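MYB21 (PDB 3OSG) binds the MRE-1-12 promoter DNA through its R2R3 Myb domain and probably acts as a transcription factor for RNA polymerase II genes. Local coordinates at residues A[20-23]-A[24-28]; A[104-107]-A[108-112]. All blocks are in the same frame, centred on the assembly; numbering follows the deposited sequence.

Interaction 1 (A[20-23]-A[24-28])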
ATOM      1  N   GLU A  20      14.054   0.210  -5.598  1.00 39.44           N
ATOM      2  CA  GLU A  20      14.732   0.953  -6.658  1.00 40.69           C
ATOM      3  C   GLU A  20      14.606   0.223  -7.993  1.00 39.29           C
ATOM      4  O   GLU A  20      14.152   0.796  -8.982  1.00 40.84           O
ATOM      5  CB  GLU A  20      16.200   1.184  -6.308  1.00 40.46           C
ATOM      6  CG  GLU A  20      16.422   2.422  -5.453  1.00 46.71           C
ATOM      7  CD  GLU A  20      15.712   3.654  -6.005  1.00 52.90           C
ATOM      8  OE1 GLU A  20      15.948   4.018  -7.183  1.00 51.11           O
ATOM      9  OE2 GLU A  20      14.914   4.263  -5.253  1.00 56.11           O
ATOM     10  N   MET A  21      15.014  -1.041  -7.997  1.00 33.93           N
ATOM     11  CA  MET A  21      14.767  -1.956  -9.096  1.00 38.03           C
ATOM     12  C   MET A  21      13.344  -1.832  -9.660  1.00 39.39           C
ATOM     13  O   MET A  21      13.162  -1.619 -10.862  1.00 37.52           O
ATOM     14  CB  MET A  21      15.030  -3.382  -8.615  1.00 36.08           C
ATOM     15  CG  MET A  21      15.137  -4.407  -9.711  1.00 39.30           C
ATOM     16  SD  MET A  21      16.107  -5.841  -9.195  1.00 51.25           S
ATOM     17  CE  MET A  21      15.581  -7.018 -10.436  1.00 38.25           C
ATOM     18  N   LEU A  22      12.336  -1.938  -8.793  1.00 35.54           N
ATOM     19  CA  LEU A  22      10.944  -1.931  -9.249  1.00 32.54           C
ATOM     20  C   LEU A  22      10.593  -0.624  -9.940  1.00 33.40           C
ATOM     21  O   LEU A  22       9.938  -0.617 -10.986  1.00 33.50           O
ATOM     22  CB  LEU A  22       9.986  -2.169  -8.075  1.00 33.04           C
ATOM     23  CG  LEU A  22       8.670  -2.922  -8.343  1.00 35.08           C
ATOM     24  CD1 LEU A  22       7.728  -2.864  -7.146  1.00 26.13           C
ATOM     25  CD2 LEU A  22       7.959  -2.426  -9.566  1.00 32.83           C
ATOM     26  N   LYS A  23      11.012   0.487  -9.343  1.00 37.35           N
ATOM     27  CA  LYS A  23      10.762   1.805  -9.924  1.00 39.35           C
ATOM     28  C   LYS A  23      11.343   1.900 -11.343  1.00 39.17           C
ATOM     29  O   LYS A  23      10.740   2.501 -12.226  1.00 35.00           O
ATOM     30  CB  LYS A  23      11.367   2.906  -9.055  1.00 42.26           C
ATOM     31  CG  LYS A  23      10.812   3.009  -7.648  1.00 42.80           C
ATOM     32  CD  LYS A  23      11.630   4.019  -6.845  1.00 42.60           C
ATOM     33  CE  LYS A  23      11.307   3.949  -5.353  1.00 47.54           C
ATOM     34  NZ  LYS A  23      12.320   4.650  -4.500  1.00 51.21           N
ATOM     35  N   ARG A  24      12.520   1.312 -11.540  1.00 39.25           N
ATOM     36  CA  ARG A  24      13.169   1.288 -12.850  1.00 41.32           C
ATOM     37  C   ARG A  24      12.373   0.448 -13.834  1.00 40.52           C
ATOM     38  O   ARG A  24      12.110   0.870 -14.964  1.00 40.08           O
ATOM     39  CB  ARG A  24      14.582   0.715 -12.740  1.00 38.27           C
ATOM     40  CG  ARG A  24      15.584   1.627 -12.072  1.00 46.47           C
ATOM     41  CD  ARG A  24      16.968   0.992 -12.025  1.00 46.83           C
ATOM     42  NE  ARG A  24      17.750   1.507 -10.901  1.00 55.02           N
ATOM     43  CZ  ARG A  24      18.016   0.826  -9.788  1.00 54.70           C
ATOM     44  NH1 ARG A  24      17.578  -0.422  -9.638  1.00 51.43           N
ATOM     45  NH2 ARG A  24      18.734   1.391  -8.825  1.00 60.76           N
ATOM     46  N   ALA A  25      11.994  -0.743 -13.388  1.00 39.08           N
ATOM     47  CA  ALA A  25      11.229  -1.669 -14.207  1.00 37.54           C
ATOM     48  C   ALA A  25       9.920  -1.055 -14.676  1.00 36.54           C
ATOM     49  O   ALA A  25       9.480  -1.293 -15.799  1.00 38.64           O
ATOM     50  CB  ALA A  25      10.980  -2.957 -13.450  1.00 34.96           C
ATOM     51  N   VAL A  26       9.297  -0.258 -13.827  1.00 34.84           N
ATOM     52  CA  VAL A  26       8.043   0.381 -14.199  1.00 34.97           C
ATOM     53  C   VAL A  26       8.251   1.499 -15.225  1.00 37.60           C
ATOM     54  O   VAL A  26       7.482   1.642 -16.174  1.00 37.84           O
ATOM     55  CB  VAL A  26       7.319   0.932 -12.977  1.00 33.16           C
ATOM     56  CG1 VAL A  26       6.271   1.953 -13.408  1.00 35.72           C
ATOM     57  CG2 VAL A  26       6.689  -0.211 -12.188  1.00 32.04           C
ATOM     58  N   ALA A  27       9.296   2.292 -15.029  1.00 42.24           N
ATOM     59  CA  ALA A  27       9.657   3.326 -15.994  1.00 42.33           C
ATOM     60  C   ALA A  27       9.933   2.706 -17.355  1.00 39.70           C
ATOM     61  O   ALA A  27       9.741   3.333 -18.392  1.00 45.68           O
ATOM     62  CB  ALA A  27      10.884   4.088 -15.507  1.00 46.18           C
ATOM     63  N   GLN A  28      10.386   1.460 -17.340  1.00 43.88           N
ATOM     64  CA  GLN A  28      10.823   0.784 -18.545  1.00 40.22           C
ATOM     65  C   GLN A  28       9.716  -0.051 -19.174  1.00 44.67           C
ATOM     66  O   GLN A  28       9.601  -0.117 -20.402  1.00 49.13           O
ATOM     67  CB  GLN A  28      12.021  -0.098 -18.212  1.00 46.97           C
ATOM     68  CG  GLN A  28      12.538  -0.936 -19.367  1.00 53.12           C
ATOM     69  CD  GLN A  28      13.712  -1.814 -18.956  1.00 56.78           C
ATOM     70  OE1 GLN A  28      14.128  -2.707 -19.700  1.00 60.28           O
ATOM     71  NE2 GLN A  28      14.251  -1.562 -17.763  1.00 52.26           N
TER

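Interaction 2 (A[104-107]-A[108-112]). With nucleotides of chain B.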
ATOM      1  N   VAL A 104      -7.969   0.155  11.970  1.00 28.66           N
ATOM      2  CA  VAL A 104      -7.564  -0.654  13.123  1.00 25.08           C
ATOM      3  C   VAL A 104      -7.004   0.256  14.200  1.00 27.64           C
ATOM      4  O   VAL A 104      -7.370   0.165  15.372  1.00 31.79           O
ATOM      5  CB  VAL A 104      -6.524  -1.733  12.716  1.00 24.73           C
ATOM      6  CG1 VAL A 104      -6.069  -2.528  13.902  1.00 21.76           C
ATOM      7  CG2 VAL A 104      -7.110  -2.676  11.631  1.00 21.33           C
ATOM      8  N   THR A 105      -6.121   1.155  13.793  1.00 24.85           N
ATOM      9  CA  THR A 105      -5.435   2.018  14.732  1.00 29.73           C
ATOM     10  C   THR A 105      -6.415   3.032  15.335  1.00 35.37           C
ATOM     11  O   THR A 105      -6.419   3.274  16.548  1.00 32.66           O
ATOM     12  CB  THR A 105      -4.274   2.729  14.044  1.00 32.07           C
ATOM     13  OG1 THR A 105      -3.480   1.766  13.326  1.00 33.12           O
ATOM     14  CG2 THR A 105      -3.424   3.461  15.054  1.00 33.37           C
ATOM     15  N   ILE A 106      -7.262   3.608  14.488  1.00 29.87           N
ATOM     16  CA  ILE A 106      -8.280   4.532  14.967  1.00 31.92           C
ATOM     17  C   ILE A 106      -9.273   3.856  15.898  1.00 33.60           C
ATOM     18  O   ILE A 106      -9.611   4.402  16.939  1.00 36.31           O
ATOM     19  CB  ILE A 106      -9.056   5.186  13.817  1.00 32.69           C
ATOM     20  CG1 ILE A 106      -8.172   6.224  13.132  1.00 31.76           C
ATOM     21  CG2 ILE A 106     -10.346   5.837  14.349  1.00 35.89           C
ATOM     22  CD1 ILE A 106      -8.939   7.361  12.524  1.00 37.35           C
ATOM     23  N   SER A 107      -9.748   2.670  15.533  1.00 33.89           N
ATOM     24  CA  SER A 107     -10.727   1.981  16.369  1.00 35.03           C
ATOM     25  C   SER A 107     -10.162   1.689  17.770  1.00 40.22           C
ATOM     26  O   SER A 107     -10.915   1.522  18.730  1.00 39.27           O
ATOM     27  CB  SER A 107     -11.191   0.691  15.718  1.00 33.47           C
ATOM     28  OG  SER A 107     -10.151  -0.268  15.749  1.00 40.05           O
ATOM     29  N   ASN A 108      -8.836   1.626  17.874  1.00 39.88           N
ATOM     30  CA  ASN A 108      -8.159   1.427  19.161  1.00 40.25           C
ATOM     31  C   ASN A 108      -8.218   2.682  20.025  1.00 42.32           C
ATOM     32  O   ASN A 108      -8.519   2.621  21.214  1.00 46.57           O
ATOM     33  CB  ASN A 108      -6.695   1.007  18.947  1.00 38.40           C
ATOM     34  CG  ASN A 108      -6.551  -0.475  18.662  1.00 39.73           C
ATOM     35  OD1 ASN A 108      -7.480  -1.254  18.907  1.00 41.73           O
ATOM     36  ND2 ASN A 108      -5.386  -0.879  18.134  1.00 32.19           N
ATOM     37  N   LYS A 109      -7.918   3.821  19.413  1.00 42.03           N
ATOM     38  CA  LYS A 109      -8.035   5.114  20.080  1.00 44.24           C
ATOM     39  C   LYS A 109      -9.457   5.416  20.555  1.00 43.57           C
ATOM     40  O   LYS A 109      -9.639   6.046  21.590  1.00 45.30           O
ATOM     41  CB  LYS A 109      -7.531   6.231  19.160  1.00 44.60           C
ATOM     42  CG  LYS A 109      -6.017   6.417  19.213  1.00 49.93           C
ATOM     43  CD  LYS A 109      -5.419   6.789  17.861  1.00 52.51           C
ATOM     44  CE  LYS A 109      -3.900   6.921  17.990  1.00 55.19           C
ATOM     45  NZ  LYS A 109      -3.182   6.877  16.681  1.00 58.19           N
ATOM     46  N   LEU A 110     -10.460   4.961  19.808  1.00 41.16           N
ATOM     47  CA  LEU A 110     -11.860   5.189  20.171  1.00 46.41           C
ATOM     48  C   LEU A 110     -12.372   4.186  21.194  1.00 49.65           C
ATOM     49  O   LEU A 110     -13.518   4.270  21.631  1.00 52.02           O
ATOM     50  CB  LEU A 110     -12.765   5.122  18.938  1.00 44.27           C
ATOM     51  CG  LEU A 110     -12.506   6.148  17.840  1.00 40.39           C
ATOM     52  CD1 LEU A 110     -13.529   5.987  16.729  1.00 37.99           C
ATOM     53  CD2 LEU A 110     -12.529   7.559  18.419  1.00 41.93           C
ATOM     54  N   GLY A 111     -11.531   3.229  21.559  1.00 48.70           N
ATOM     55  CA  GLY A 111     -11.924   2.204  22.508  1.00 52.87           C
ATOM     56  C   GLY A 111     -13.005   1.281  21.973  1.00 57.01           C
ATOM     57  O   GLY A 111     -13.780   0.710  22.750  1.00 53.13           O
ATOM     58  N   ILE A 112     -13.065   1.144  20.647  1.00 55.10           N
ATOM     59  CA  ILE A 112     -13.971   0.187  20.015  1.00 54.34           C
ATOM     60  C   ILE A 112     -13.319  -1.188  19.881  1.00 58.96           C
ATOM     61  O   ILE A 112     -13.192  -1.718  18.774  1.00 56.70           O
ATOM     62  CB  ILE A 112     -14.395   0.632  18.610  1.00 54.89           C
ATOM     63  CG1 ILE A 112     -14.876   2.076  18.624  1.00 53.47           C
ATOM     64  CG2 ILE A 112     -15.489  -0.289  18.064  1.00 53.30           C
ATOM     65  CD1 ILE A 112     -15.435   2.503  17.296  1.00 46.39           C
TER
ATOM     66  P    DA B   3      -1.853   1.270  17.778  1.00 33.56           P
ATOM     67  OP1  DA B   3      -1.670   2.705  18.036  1.00 33.24           O
ATOM     68  OP2  DA B   3      -3.173   0.712  17.389  1.00 33.17           O
ATOM     69  O5'  DA B   3      -0.787   0.796  16.684  1.00 28.25           O
ATOM     70  C5'  DA B   3       0.552   1.247  16.744  1.00 26.45           C
ATOM     71  C4'  DA B   3       1.261   0.829  15.472  1.00 25.12           C
ATOM     72  O4'  DA B   3       1.362  -0.608  15.463  1.00 23.03           O
ATOM     73  C3'  DA B   3       0.564   1.204  14.162  1.00 25.48           C
ATOM     74  O3'  DA B   3       1.517   1.902  13.371  1.00 28.30           O
ATOM     75  C2'  DA B   3       0.134  -0.119  13.514  1.00 24.02           C
ATOM     76  C1'  DA B   3       1.105  -1.097  14.156  1.00 24.35           C
ATOM     77  N9   DA B   3       0.612  -2.440  14.397  1.00 22.24           N
ATOM     78  C8   DA B   3      -0.590  -2.829  14.941  1.00 20.87           C
ATOM     79  N7   DA B   3      -0.703  -4.135  15.056  1.00 21.94           N
ATOM     80  C5   DA B   3       0.514  -4.626  14.581  1.00 21.42           C
ATOM     81  C6   DA B   3       1.049  -5.921  14.422  1.00 18.84           C
ATOM     82  N6   DA B   3       0.413  -7.052  14.753  1.00 20.09           N
ATOM     83  N1   DA B   3       2.299  -6.020  13.914  1.00 21.98           N
ATOM     84  C2   DA B   3       2.971  -4.916  13.577  1.00 22.67           C
ATOM     85  N3   DA B   3       2.571  -3.656  13.669  1.00 25.91           N
ATOM     86  C4   DA B   3       1.333  -3.583  14.182  1.00 22.39           C
ATOM     87  P    DT B   4       1.105   2.581  11.990  1.00 30.81           P
ATOM     88  OP1  DT B   4       2.091   3.635  11.733  1.00 28.93           O
ATOM     89  OP2  DT B   4      -0.334   2.884  11.964  1.00 30.63           O
ATOM     90  O5'  DT B   4       1.376   1.371  10.963  1.00 26.48           O
ATOM     91  C5'  DT B   4       2.704   0.857  10.847  1.00 26.30           C
ATOM     92  C4'  DT B   4       2.756  -0.257   9.815  1.00 22.18           C
ATOM     93  O4'  DT B   4       2.183  -1.452  10.397  1.00 21.60           O
ATOM     94  C3'  DT B   4       1.948  -0.021   8.542  1.00 21.87           C
ATOM     95  O3'  DT B   4       2.657  -0.615   7.459  1.00 24.88           O
ATOM     96  C2'  DT B   4       0.683  -0.825   8.788  1.00 22.03           C
ATOM     97  C1'  DT B   4       1.343  -2.031   9.429  1.00 19.12           C
ATOM     98  N1   DT B   4       0.465  -2.980  10.118  1.00 20.75           N
ATOM     99  C2   DT B   4       0.869  -4.287  10.220  1.00 19.96           C
ATOM    100  O2   DT B   4       1.929  -4.706   9.780  1.00 23.07           O
ATOM    101  N3   DT B   4      -0.005  -5.104  10.878  1.00 18.24           N
ATOM    102  C4   DT B   4      -1.220  -4.741  11.428  1.00 22.20           C
ATOM    103  O4   DT B   4      -1.920  -5.560  12.003  1.00 23.13           O
ATOM    104  C5   DT B   4      -1.596  -3.354  11.281  1.00 23.26           C
ATOM    105  C7   DT B   4      -2.895  -2.846  11.840  1.00 22.03           C
ATOM    106  C6   DT B   4      -0.735  -2.543  10.647  1.00 24.09           C
TER

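Interaction 1 (A[20-23]-A[24-28])
Arg24 folds back along helix 16-29 over Glu20 and Met21, one turn earlier. Its CB starts 3.3 Å from Met21 O. CG, anti to its own carbonyl carbon (chi1 -72°), is thereby directed toward the preceding turn and lies 3.5 Å from Glu20 O. From CG to NE the chain is extended, carrying CD and NE past that same oxygen at longer range. CZ then reaches the backbone carbon and CB of Glu20, and the guanidinium lays one face over the Glu20 carbonyl. At the tip the two nitrogens part: NH2 settles 3.6 Å from Glu20 CB, while NH1 comes close to Met21 N and CA. Met21 N is itself a donor, so no hydrogen bond forms there.

The charges of Glu20 and Arg24 do not pair directly. Glu20 OE1 stands 4.2 Å from Arg24 NH2 but well out of the guanidinium plane, so no N-H points at it. The two flat groups are turned 73° apart. The Glu20 chain bends at chi2 (-49°), turning the carboxylate toward Lys23, whose extended chain delivers NZ to Glu20 OE2 at 2.7 Å, on the syn side but tilted out of the carboxylate plane, in a hydrogen-bonded salt bridge.

On the inner side of the helix, Leu22 CD2 meets Val26 CG2 at 3.7 Å. Leu22 also packs on Phe14 and Phe40, and Val26 on Trp33 and Trp52, joining this turn to helices 33-38 and 45-56. Four successive i to i+4 backbone bonds run underneath, from Arg24 N to Glu20 O through Ala27 N to Lys23 O.

The helix is therefore amphipathic here: its apolar side enters the Myb domain core, while on its polar side Glu20 pairs through OE2 with Lys23 and should attract Arg24 mainly through longer-range electrostatics.

Interaction 2 (A[104-107]-A[108-112])
Asn108 N bonds to Val104 O and more weakly to Thr105 O. The Asn108 side chain takes its CG anti to the carbonyl carbon (chi1 -82°), which turns the amide past Val104 O and toward the DNA. There ND2 donates a nearly straight bond (167°) to phosphate oxygen OP2 of DA3 of chain B, at 2.8 Å. Val104 O also accepts from Ser107 OG at 2.8 Å; Ser107 OG and Asn108 N approach from the same face, OG above the carbonyl plane (36° out), not on a lone pair.

Lys109 N continues the helical pattern to Thr105 O. Leu110 N follows to Ile106 O, with Leu110 CD1 beside Ile106 CG2 at 4.0 Å. Gly111 then takes positive phi; Gly111 N bonds Asn108 O at 3.1 Å and Ile112 N bonds Ser107 O at 2.9 Å, completing a Schellman motif.

The turn at 104-107 also faces the DNA: Val104 CG1 packs 3.8 Å from the C7 methyl of DT4 of chain B. This is consistent with the recognition helix of a helix-turn-helix Myb domain, combining apolar contact to a base with a neutral amide grip on the backbone phosphate.

Overall arrangement
From the N terminus, the chain first enters helix 16-29, where interaction 1 joins consecutive turns without closing a loop; it lies within the first Myb-like DNA-binding domain. Helices 33-38 and 45-56 follow and pack against its apolar side. The chain then passes to helices 67-80, 84-88 and 96-109, and interaction 2 ends the last of these, with Ile106 resting on Asp70 and Val74 of helix 67-80. The contacts come in series, neither enclosing nor crossing the other. The centres of interactions 1 and 2 are about 37 Å apart, on opposite sides of the chain's centre. Interaction 2 touches DNA directly, whereas interaction 1 stays about 8 Å from it at the nearest atom.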